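Local atomic coordinates of 2-hydroxyhepta-2,4-diene-1,7-dioate isomerase (Mycobacterium marinum, PDB entry 3QDF), a protein that binds zinc and is probably an isomerase or hydrolase acting on small oxo acids, as a member of the fumarylacetoacetate hydrolase family. Residues 133-136 and 137-141. Residues are numbered along the deposited sequence; the frame is centred on the assembly and turned at random.
Sequences KDVS and AAQAV. With EDO (1,2-ethanediol), chain F.
Ser-136 and Gln-139 meet where an extended backbone at Ser-136 passes into helical phi/psi values over residues 137-141, and the backbone N of Gln-139 makes a weak bond to Ser-136 O at 3.0 Å. The same N-H also reaches the serine hydroxyl, Gln-139 N to Ser-136 OG 3.2 Å with an angle of 143° at the hydrogen, because a chi1 of 74° sets OG between the serine's own N and carbonyl carbon, near Gln-139 N. In the other direction, Gln-139 OE1 accepts from Ser-136 N at 3.3 Å in a nearly straight bond (165°), the donor nitrogen standing somewhat out of the carbonyl plane. This reciprocal exchange, side chain to backbone N in both directions between residues three apart, has the pattern of a capping box, with Ser-136 in the N-cap position and glutamine in the place often held by glutamate. It stands at the start of a short turn with helical phi/psi in the loop joining strands 118-128 and 144-155. Gln-139 CG lies alongside the hydroxyl, 3.3 Å from Ser-136 OG. The buried Val-135 brings CG1, anti to the valine N, to 3.7 Å from Gln-139 CB and as near to Ala-140 N. Helix 213-223 adjoins the turn: Glu-218 OE2 accepts from Ala-137 N, Ser-221 OG from Val-135 N, and Val-217 touches Ala-140.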
ATOM      1  N   LYS A 133      18.992  -1.391  -8.492  1.00 21.29           N
ATOM      2  CA  LYS A 133      19.568  -0.073  -8.598  1.00 21.31           C
ATOM      3  C   LYS A 133      19.723   0.137 -10.100  1.00 21.07           C
ATOM      4  O   LYS A 133      20.089  -0.800 -10.801  1.00 21.47           O
ATOM      5  CB  LYS A 133      20.938  -0.136  -7.917  1.00 22.17           C
ATOM      6  CG  LYS A 133      21.819   1.043  -7.994  1.00 26.29           C
ATOM      7  CD  LYS A 133      23.103   0.792  -7.118  1.00 32.68           C
ATOM      8  CE  LYS A 133      24.378   0.408  -7.920  1.00 37.98           C
ATOM      9  NZ  LYS A 133      24.508  -1.063  -8.176  1.00 40.18           N
ATOM     10  N   ASP A 134      19.445   1.345 -10.575  1.00 19.59           N
ATOM     11  CA  ASP A 134      19.636   1.730 -11.965  1.00 20.77           C
ATOM     12  C   ASP A 134      18.879   0.809 -12.943  1.00 21.17           C
ATOM     13  O   ASP A 134      19.407   0.416 -13.977  1.00 20.96           O
ATOM     14  CB  ASP A 134      21.127   1.769 -12.311  1.00 21.65           C
ATOM     15  CG  ASP A 134      21.886   2.827 -11.530  1.00 23.01           C
ATOM     16  OD1 ASP A 134      21.453   4.006 -11.542  1.00 22.29           O
ATOM     17  OD2 ASP A 134      22.932   2.483 -10.933  1.00 24.78           O
ATOM     18  N   VAL A 135      17.646   0.477 -12.592  1.00 19.65           N
ATOM     19  CA  VAL A 135      16.819  -0.377 -13.421  1.00 21.50           C
ATOM     20  C   VAL A 135      16.155   0.450 -14.518  1.00 21.13           C
ATOM     21  O   VAL A 135      15.630   1.530 -14.230  1.00 21.08           O
ATOM     22  CB  VAL A 135      15.763  -1.076 -12.524  1.00 20.81           C
ATOM     23  CG1 VAL A 135      14.675  -1.698 -13.316  1.00 22.14           C
ATOM     24  CG2 VAL A 135      16.481  -2.148 -11.681  1.00 23.80           C
ATOM     25  N   SER A 136      16.166  -0.039 -15.767  1.00 20.73           N
ATOM     26  CA  SER A 136      15.396   0.633 -16.819  1.00 20.32           C
ATOM     27  C   SER A 136      13.896   0.375 -16.592  1.00 19.41           C
ATOM     28  O   SER A 136      13.507  -0.584 -15.914  1.00 18.20           O
ATOM     29  CB  SER A 136      15.805   0.122 -18.199  1.00 21.91           C
ATOM     30  OG  SER A 136      15.249  -1.182 -18.361  1.00 21.93           O
ATOM     31  N   ALA A 137      13.059   1.237 -17.147  1.00 19.57           N
ATOM     32  CA  ALA A 137      11.601   1.108 -17.022  1.00 20.11           C
ATOM     33  C   ALA A 137      11.121  -0.253 -17.523  1.00 20.39           C
ATOM     34  O   ALA A 137      10.289  -0.894 -16.880  1.00 19.52           O
ATOM     35  CB  ALA A 137      10.892   2.252 -17.821  1.00 21.30           C
ATOM     36  N   ALA A 138      11.675  -0.704 -18.652  1.00 21.13           N
ATOM     37  CA  ALA A 138      11.324  -2.021 -19.209  1.00 21.87           C
ATOM     38  C   ALA A 138      11.764  -3.183 -18.322  1.00 21.65           C
ATOM     39  O   ALA A 138      11.154  -4.248 -18.358  1.00 22.62           O
ATOM     40  CB  ALA A 138      11.873  -2.186 -20.642  1.00 22.07           C
ATOM     41  N   GLN A 139      12.818  -3.006 -17.531  1.00 21.62           N
ATOM     42  CA  GLN A 139      13.247  -4.065 -16.613  1.00 21.85           C
ATOM     43  C   GLN A 139      12.487  -4.056 -15.269  1.00 20.99           C
ATOM     44  O   GLN A 139      12.688  -4.938 -14.436  1.00 19.79           O
ATOM     45  CB  GLN A 139      14.739  -3.950 -16.309  1.00 23.08           C
ATOM     46  CG  GLN A 139      15.687  -4.340 -17.429  1.00 26.42           C
ATOM     47  CD  GLN A 139      17.145  -3.913 -17.127  1.00 32.37           C
ATOM     48  OE1 GLN A 139      17.400  -3.003 -16.316  1.00 32.85           O
ATOM     49  NE2 GLN A 139      18.100  -4.567 -17.788  1.00 33.38           N
ATOM     50  N   ALA A 140      11.649  -3.054 -15.034  1.00 20.28           N
ATOM     51  CA  ALA A 140      11.001  -2.939 -13.721  1.00 19.85           C
ATOM     52  C   ALA A 140      10.234  -4.206 -13.346  1.00 20.12           C
ATOM     53  O   ALA A 140      10.324  -4.671 -12.213  1.00 19.88           O
ATOM     54  CB  ALA A 140      10.098  -1.730 -13.654  1.00 18.88           C
ATOM     55  N   VAL A 141       9.502  -4.758 -14.305  1.00 21.34           N
ATOM     56  CA  VAL A 141       8.763  -6.011 -14.141  1.00 22.43           C
ATOM     57  C   VAL A 141       9.595  -7.157 -13.512  1.00 23.04           C
ATOM     58  O   VAL A 141       9.063  -7.920 -12.700  1.00 23.21           O
ATOM     59  CB  VAL A 141       8.087  -6.453 -15.512  1.00 23.62           C
ATOM     60  CG1 VAL A 141       9.130  -6.653 -16.637  1.00 24.45           C
ATOM     61  CG2 VAL A 141       7.230  -7.721 -15.360  1.00 24.99           C
TER
HETATM   62  C1  EDO F 270      22.656   4.174  -7.926  1.00 44.04           C
HETATM   63  O1  EDO F 270      21.556   4.377  -8.806  1.00 46.64           O
HETATM   64  C2  EDO F 270      22.111   4.491  -6.552  1.00 42.28           C
HETATM   65  O2  EDO F 270      22.547   5.807  -6.192  1.00 41.58           O